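Local coordinates for thiol-activated cytolysin (Desulfobulbus propionicus, PDB 6NAL), which probably forms pores in cholesterol-containing membranes, as do related cholesterol-dependent cytolysins, after assembling from water-soluble monomers, at residues A[10-22]-A[224-236]. Numbering follows the deposited sequence.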
ATOM      1  N   LYS A  10      30.284 -48.754  11.984  1.00 55.09           N
ATOM      2  CA  LYS A  10      28.951 -48.384  12.456  1.00 48.68           C
ATOM      3  C   LYS A  10      28.604 -46.930  12.113  1.00 59.57           C
ATOM      4  O   LYS A  10      27.422 -46.604  11.892  1.00 52.27           O
ATOM      5  CB  LYS A  10      28.849 -48.657  13.958  1.00 49.32           C
ATOM      6  CG  LYS A  10      28.663 -50.174  14.284  1.00 55.93           C
ATOM      7  CD  LYS A  10      27.328 -50.436  14.964  1.00 55.51           C
ATOM      8  CE  LYS A  10      26.949 -51.918  14.876  1.00 63.03           C
ATOM      9  NZ  LYS A  10      25.579 -52.115  14.302  1.00 81.36           N
ATOM     10  N   LEU A  11      29.597 -46.039  12.091  1.00 55.91           N
ATOM     11  CA  LEU A  11      29.351 -44.664  11.677  1.00 58.87           C
ATOM     12  C   LEU A  11      28.979 -44.579  10.203  1.00 56.93           C
ATOM     13  O   LEU A  11      27.938 -44.009   9.852  1.00 56.71           O
ATOM     14  CB  LEU A  11      30.581 -43.807  11.938  1.00 57.20           C
ATOM     15  CG  LEU A  11      30.675 -43.157  13.310  1.00 61.42           C
ATOM     16  CD1 LEU A  11      31.938 -42.311  13.268  1.00 66.10           C
ATOM     17  CD2 LEU A  11      29.450 -42.366  13.671  1.00 62.99           C
ATOM     18  N   ALA A  12      29.829 -45.126   9.324  1.00 51.05           N
ATOM     19  CA  ALA A  12      29.565 -45.119   7.888  1.00 59.22           C
ATOM     20  C   ALA A  12      28.227 -45.770   7.548  1.00 61.96           C
ATOM     21  O   ALA A  12      27.552 -45.356   6.596  1.00 67.86           O
ATOM     22  CB  ALA A  12      30.694 -45.829   7.142  1.00 54.75           C
ATOM     23  N   SER A  13      27.809 -46.757   8.316  1.00 56.02           N
ATOM     24  CA  SER A  13      26.540 -47.408   8.046  1.00 65.76           C
ATOM     25  C   SER A  13      25.372 -46.700   8.722  1.00 65.08           C
ATOM     26  O   SER A  13      24.238 -47.183   8.646  1.00 70.65           O
ATOM     27  CB  SER A  13      26.606 -48.882   8.491  1.00 65.47           C
ATOM     28  OG  SER A  13      26.036 -49.052   9.780  1.00 64.08           O
ATOM     29  N   LEU A  14      25.614 -45.584   9.399  1.00 62.79           N
ATOM     30  CA  LEU A  14      24.548 -44.865  10.088  1.00 63.17           C
ATOM     31  C   LEU A  14      23.842 -43.955   9.081  1.00 67.69           C
ATOM     32  O   LEU A  14      24.369 -42.908   8.684  1.00 56.92           O
ATOM     33  CB  LEU A  14      25.122 -44.087  11.255  1.00 56.90           C
ATOM     34  CG  LEU A  14      24.162 -43.591  12.324  1.00 63.78           C
ATOM     35  CD1 LEU A  14      23.777 -44.608  13.360  1.00 57.37           C
ATOM     36  CD2 LEU A  14      24.858 -42.373  12.984  1.00 61.02           C
ATOM     37  N   GLN A  15      22.644 -44.377   8.664  1.00 66.09           N
ATOM     38  CA  GLN A  15      21.906 -43.751   7.568  1.00 69.73           C
ATOM     39  C   GLN A  15      20.946 -42.719   8.152  1.00 63.74           C
ATOM     40  O   GLN A  15      20.110 -43.040   9.011  1.00 59.93           O
ATOM     41  CB  GLN A  15      21.155 -44.792   6.733  1.00 68.76           C
ATOM     42  CG  GLN A  15      21.906 -46.097   6.555  1.00 85.50           C
ATOM     43  CD  GLN A  15      20.993 -47.317   6.563  1.00102.96           C
ATOM     44  OE1 GLN A  15      19.993 -47.357   5.849  1.00 98.09           O
ATOM     45  NE2 GLN A  15      21.336 -48.320   7.375  1.00 99.95           N
ATOM     46  N   TYR A  16      21.125 -41.468   7.746  1.00 57.34           N
ATOM     47  CA  TYR A  16      20.277 -40.368   8.182  1.00 60.82           C
ATOM     48  C   TYR A  16      20.431 -39.286   7.130  1.00 56.87           C
ATOM     49  O   TYR A  16      21.446 -39.220   6.422  1.00 66.55           O
ATOM     50  CB  TYR A  16      20.645 -39.831   9.579  1.00 51.92           C
ATOM     51  CG  TYR A  16      22.018 -39.245   9.608  1.00 62.92           C
ATOM     52  CD1 TYR A  16      22.274 -37.967   9.102  1.00 51.41           C
ATOM     53  CD2 TYR A  16      23.087 -39.994  10.109  1.00 62.22           C
ATOM     54  CE1 TYR A  16      23.543 -37.471   9.096  1.00 53.93           C
ATOM     55  CE2 TYR A  16      24.361 -39.503  10.116  1.00 51.66           C
ATOM     56  CZ  TYR A  16      24.591 -38.244   9.618  1.00 55.18           C
ATOM     57  OH  TYR A  16      25.885 -37.777   9.653  1.00 52.62           O
ATOM     58  N   ASN A  17      19.426 -38.429   7.053  1.00 60.27           N
ATOM     59  CA  ASN A  17      19.388 -37.369   6.055  1.00 70.30           C
ATOM     60  C   ASN A  17      19.909 -36.087   6.688  1.00 63.85           C
ATOM     61  O   ASN A  17      19.257 -35.554   7.602  1.00 56.39           O
ATOM     62  CB  ASN A  17      17.961 -37.185   5.543  1.00 57.88           C
ATOM     63  CG  ASN A  17      17.760 -35.874   4.772  1.00 67.50           C
ATOM     64  OD1 ASN A  17      16.712 -35.258   4.876  1.00 69.21           O
ATOM     65  ND2 ASN A  17      18.746 -35.466   3.990  1.00 74.32           N
ATOM     66  N   PRO A  18      21.074 -35.571   6.276  1.00 65.24           N
ATOM     67  CA  PRO A  18      21.633 -34.408   6.986  1.00 67.83           C
ATOM     68  C   PRO A  18      20.653 -33.254   7.117  1.00 71.76           C
ATOM     69  O   PRO A  18      20.706 -32.536   8.122  1.00 64.68           O
ATOM     70  CB  PRO A  18      22.855 -34.020   6.137  1.00 64.32           C
ATOM     71  CG  PRO A  18      23.260 -35.278   5.440  1.00 57.06           C
ATOM     72  CD  PRO A  18      21.947 -36.010   5.167  1.00 61.29           C
ATOM     73  N   LYS A  19      19.742 -33.069   6.154  1.00 65.90           N
ATOM     74  CA  LYS A  19      18.909 -31.875   6.151  1.00 66.45           C
ATOM     75  C   LYS A  19      17.779 -31.914   7.161  1.00 59.32           C
ATOM     76  O   LYS A  19      17.365 -30.847   7.613  1.00 62.74           O
ATOM     77  CB  LYS A  19      18.336 -31.649   4.760  1.00 72.18           C
ATOM     78  CG  LYS A  19      19.406 -31.312   3.731  1.00 82.88           C
ATOM     79  CD  LYS A  19      19.261 -32.131   2.456  1.00 88.17           C
ATOM     80  CE  LYS A  19      20.370 -31.776   1.453  1.00 77.00           C
ATOM     81  NZ  LYS A  19      20.053 -30.558   0.638  1.00 83.00           N
ATOM     82  N   THR A  20      17.336 -33.091   7.599  1.00 55.42           N
ATOM     83  CA  THR A  20      16.148 -33.180   8.432  1.00 56.33           C
ATOM     84  C   THR A  20      16.393 -33.667   9.855  1.00 53.15           C
ATOM     85  O   THR A  20      15.433 -33.864  10.601  1.00 56.93           O
ATOM     86  CB  THR A  20      15.125 -34.098   7.768  1.00 59.28           C
ATOM     87  OG1 THR A  20      15.572 -35.453   7.856  1.00 59.44           O
ATOM     88  CG2 THR A  20      14.929 -33.718   6.313  1.00 62.31           C
ATOM     89  N   VAL A  21      17.631 -33.856  10.276  1.00 51.26           N
ATOM     90  CA  VAL A  21      17.814 -34.413  11.612  1.00 57.66           C
ATOM     91  C   VAL A  21      17.662 -33.337  12.692  1.00 54.09           C
ATOM     92  O   VAL A  21      17.117 -33.598  13.766  1.00 52.10           O
ATOM     93  CB  VAL A  21      19.165 -35.159  11.698  1.00 54.22           C
ATOM     94  CG1 VAL A  21      20.324 -34.217  11.626  1.00 49.55           C
ATOM     95  CG2 VAL A  21      19.237 -35.928  12.971  1.00 60.61           C
HETATM   96  N   MSE A  22      18.142 -32.122  12.455  1.00 60.39           N
HETATM   97  CA  MSE A  22      17.693 -30.987  13.269  1.00 54.80           C
HETATM   98  C   MSE A  22      16.919 -30.024  12.331  1.00 49.25           C
HETATM   99  O   MSE A  22      17.252 -29.861  11.146  1.00 49.89           O
HETATM  100  CB  MSE A  22      18.847 -30.284  13.956  1.00 51.79           C
HETATM  101  CG  MSE A  22      19.731 -31.169  14.826  1.00 55.45           C
HETATM  102 SE   MSE A  22      21.148 -29.987  15.574  0.62 52.88          SE
HETATM  103  CE  MSE A  22      22.473 -29.922  14.398  1.00 50.61           C
ATOM    104  N   ALA A 224      25.815 -42.853  25.277  1.00 50.55           N
ATOM    105  CA  ALA A 224      25.757 -41.406  25.417  1.00 58.54           C
ATOM    106  C   ALA A 224      24.643 -40.752  24.599  1.00 53.39           C
ATOM    107  O   ALA A 224      24.393 -39.555  24.801  1.00 55.95           O
ATOM    108  CB  ALA A 224      27.103 -40.803  25.024  1.00 49.52           C
ATOM    109  N   GLY A 225      23.965 -41.495  23.707  1.00 48.72           N
ATOM    110  CA  GLY A 225      22.877 -40.921  22.923  1.00 47.36           C
ATOM    111  C   GLY A 225      22.928 -41.150  21.420  1.00 45.53           C
ATOM    112  O   GLY A 225      21.919 -40.966  20.730  1.00 51.55           O
ATOM    113  N   ILE A 226      24.074 -41.609  20.906  1.00 43.35           N
ATOM    114  CA  ILE A 226      24.269 -41.679  19.461  1.00 41.64           C
ATOM    115  C   ILE A 226      23.383 -42.753  18.852  1.00 51.51           C
ATOM    116  O   ILE A 226      23.210 -43.849  19.415  1.00 42.51           O
ATOM    117  CB  ILE A 226      25.744 -41.928  19.120  1.00 39.12           C
ATOM    118  CG1 ILE A 226      26.557 -40.755  19.636  1.00 45.51           C
ATOM    119  CG2 ILE A 226      25.904 -42.131  17.630  1.00 47.51           C
ATOM    120  CD1 ILE A 226      26.167 -39.418  18.980  1.00 47.96           C
ATOM    121  N   SER A 227      22.844 -42.445  17.666  1.00 53.75           N
ATOM    122  CA  SER A 227      21.872 -43.280  16.961  1.00 54.23           C
ATOM    123  C   SER A 227      21.514 -42.545  15.672  1.00 55.37           C
ATOM    124  O   SER A 227      21.950 -41.409  15.465  1.00 51.19           O
ATOM    125  CB  SER A 227      20.626 -43.541  17.815  1.00 51.27           C
ATOM    126  OG  SER A 227      19.820 -42.380  17.919  1.00 59.88           O
ATOM    127  N   GLU A 228      20.679 -43.146  14.827  1.00 56.14           N
ATOM    128  CA  GLU A 228      20.349 -42.509  13.553  1.00 63.12           C
ATOM    129  C   GLU A 228      19.550 -41.228  13.730  1.00 50.52           C
ATOM    130  O   GLU A 228      19.663 -40.325  12.907  1.00 57.65           O
ATOM    131  CB  GLU A 228      19.575 -43.477  12.674  1.00 70.62           C
ATOM    132  CG  GLU A 228      20.407 -44.686  12.308  1.00 80.81           C
ATOM    133  CD  GLU A 228      19.798 -45.487  11.193  1.00 85.08           C
ATOM    134  OE1 GLU A 228      18.654 -45.156  10.802  1.00 98.45           O
ATOM    135  OE2 GLU A 228      20.469 -46.428  10.702  1.00 76.50           O
ATOM    136  N   GLU A 229      18.726 -41.133  14.767  1.00 51.83           N
ATOM    137  CA  GLU A 229      18.022 -39.892  15.061  1.00 52.96           C
ATOM    138  C   GLU A 229      18.910 -38.849  15.741  1.00 59.30           C
ATOM    139  O   GLU A 229      18.540 -37.672  15.789  1.00 50.59           O
ATOM    140  CB  GLU A 229      16.806 -40.159  15.953  1.00 59.90           C
ATOM    141  CG  GLU A 229      15.732 -41.070  15.331  1.00 69.78           C
ATOM    142  CD  GLU A 229      16.172 -42.539  15.227  1.00 88.60           C
ATOM    143  OE1 GLU A 229      17.196 -42.915  15.871  1.00 85.43           O
ATOM    144  OE2 GLU A 229      15.493 -43.316  14.497  1.00 90.13           O
ATOM    145  N   HIS A 230      20.065 -39.236  16.280  1.00 50.14           N
ATOM    146  CA  HIS A 230      20.945 -38.294  16.967  1.00 45.20           C
ATOM    147  C   HIS A 230      22.386 -38.568  16.585  1.00 42.28           C
ATOM    148  O   HIS A 230      23.194 -39.000  17.403  1.00 45.40           O
ATOM    149  CB  HIS A 230      20.693 -38.381  18.466  1.00 47.26           C
ATOM    150  CG  HIS A 230      19.273 -38.078  18.815  1.00 46.05           C
ATOM    151  ND1 HIS A 230      18.774 -36.794  18.877  1.00 47.43           N
ATOM    152  CD2 HIS A 230      18.230 -38.898  19.068  1.00 52.30           C
ATOM    153  CE1 HIS A 230      17.495 -36.835  19.199  1.00 52.41           C
ATOM    154  NE2 HIS A 230      17.143 -38.104  19.328  1.00 60.78           N
ATOM    155  N   PRO A 231      22.727 -38.357  15.321  1.00 42.40           N
ATOM    156  CA  PRO A 231      24.122 -38.579  14.869  1.00 38.36           C
ATOM    157  C   PRO A 231      25.085 -37.657  15.588  1.00 36.21           C
ATOM    158  O   PRO A 231      24.651 -36.647  16.164  1.00 35.19           O
ATOM    159  CB  PRO A 231      24.078 -38.246  13.374  1.00 39.62           C
ATOM    160  CG  PRO A 231      22.855 -37.366  13.216  1.00 42.47           C
ATOM    161  CD  PRO A 231      21.861 -37.819  14.266  1.00 42.67           C
ATOM    162  N   PRO A 232      26.381 -37.997  15.607  1.00 35.36           N
ATOM    163  CA  PRO A 232      27.348 -37.171  16.330  1.00 38.70           C
ATOM    164  C   PRO A 232      27.756 -35.984  15.488  1.00 34.05           C
ATOM    165  O   PRO A 232      27.856 -36.069  14.256  1.00 28.86           O
ATOM    166  CB  PRO A 232      28.533 -38.128  16.562  1.00 30.58           C
ATOM    167  CG  PRO A 232      28.479 -39.038  15.371  1.00 35.41           C
ATOM    168  CD  PRO A 232      26.993 -39.283  15.175  1.00 32.63           C
ATOM    169  N   LEU A 233      28.035 -34.885  16.183  1.00 33.58           N
ATOM    170  CA  LEU A 233      28.558 -33.687  15.542  1.00 37.46           C
ATOM    171  C   LEU A 233      29.905 -33.265  16.112  1.00 37.90           C
ATOM    172  O   LEU A 233      30.281 -33.622  17.230  1.00 41.37           O
ATOM    173  CB  LEU A 233      27.600 -32.509  15.706  1.00 34.50           C
ATOM    174  CG  LEU A 233      26.160 -32.698  15.322  1.00 41.20           C
ATOM    175  CD1 LEU A 233      25.317 -31.662  16.043  1.00 43.90           C
ATOM    176  CD2 LEU A 233      25.996 -32.585  13.851  1.00 39.24           C
ATOM    177  N   PHE A 234      30.596 -32.440  15.323  1.00 37.91           N
ATOM    178  CA  PHE A 234      31.942 -31.962  15.602  1.00 30.99           C
ATOM    179  C   PHE A 234      31.970 -30.442  15.424  1.00 33.93           C
ATOM    180  O   PHE A 234      31.730 -29.938  14.319  1.00 32.38           O
ATOM    181  CB  PHE A 234      32.915 -32.660  14.642  1.00 30.20           C
ATOM    182  CG  PHE A 234      34.324 -32.196  14.726  1.00 31.73           C
ATOM    183  CD1 PHE A 234      35.191 -32.758  15.620  1.00 36.02           C
ATOM    184  CD2 PHE A 234      34.805 -31.249  13.857  1.00 34.04           C
ATOM    185  CE1 PHE A 234      36.500 -32.314  15.694  1.00 39.45           C
ATOM    186  CE2 PHE A 234      36.130 -30.848  13.878  1.00 34.88           C
ATOM    187  CZ  PHE A 234      36.971 -31.379  14.810  1.00 33.98           C
ATOM    188  N   VAL A 235      32.273 -29.723  16.501  1.00 30.70           N
ATOM    189  CA  VAL A 235      32.415 -28.287  16.464  1.00 27.13           C
ATOM    190  C   VAL A 235      33.651 -27.939  15.656  1.00 33.48           C
ATOM    191  O   VAL A 235      34.794 -28.065  16.120  1.00 32.36           O
ATOM    192  CB  VAL A 235      32.460 -27.702  17.871  1.00 24.23           C
ATOM    193  CG1 VAL A 235      32.529 -26.219  17.804  1.00 34.85           C
ATOM    194  CG2 VAL A 235      31.221 -28.097  18.647  1.00 31.82           C
ATOM    195  N   LYS A 236      33.400 -27.457  14.441  1.00 31.72           N
ATOM    196  CA  LYS A 236      34.456 -27.097  13.510  1.00 35.96           C
ATOM    197  C   LYS A 236      35.016 -25.697  13.736  1.00 35.11           C
ATOM    198  O   LYS A 236      36.181 -25.433  13.402  1.00 35.19           O
ATOM    199  CB  LYS A 236      33.946 -27.177  12.081  1.00 40.74           C
ATOM    200  CG  LYS A 236      35.063 -27.220  11.091  1.00 46.52           C
ATOM    201  CD  LYS A 236      34.536 -27.261   9.664  1.00 56.50           C
ATOM    202  CE  LYS A 236      35.680 -27.120   8.668  1.00 67.57           C
ATOM    203  NZ  LYS A 236      35.202 -27.086   7.268  1.00 74.28           N
TER
HETATM  204  O   HOH W   1      27.693 -37.900  12.081  1.00 46.65           O
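Tyr16 holds CG between its backbone N and carbonyl carbon (chi1 63°), and this lays the phenol ring against Pro231. Pro231 CB sits over one ring face, displaced toward the rim, 3.9 Å from the centroid. This is a CH-pi contact, with CB 26° off the ring normal. A water bridges the hydroxyl to the strand: it is hydrogen-bonded to Tyr16 OH (3.0 Å) and donates a bond to Pro232 O.

Val21 meets the same proline from another direction. Its CG2 lies 3.5 Å from Pro231 CD, which is tight for two carbons.

The Leu14 and Glu228 side chains pass each other in opposite directions, and Leu14 CD1 reaches Glu228 CG at 3.5 Å. Beyond CG, Glu228 is extended alongside Gln15, and the two side chains point the same way. Glu228 OE1 is 3.1 Å from Gln15 O, but both are acceptors, so the approach is not a bond. Met22 CE and Leu233 CD1 meet tip to tip at 3.7 Å. Leu11 CD2 touches Pro232 CG.

Within 224-236, a type I beta turn from Ser227 to His230 leads into Pro231. The contact joins the end of helix 2-12 and the loop after it to the turn after helix 218-224 and the first residues of strand 232-250. Trp218 of helix 218-224 packs on Leu11 and Ile226. Phe340 of strand 332-340 meets the Tyr16 ring and also touches Val21, Pro231 and Leu233. The start of strand 232-250 lies against loop 13-22, and its backbone bonds to Leu77 of strand 76-78 and to Val339 of strand 332-340.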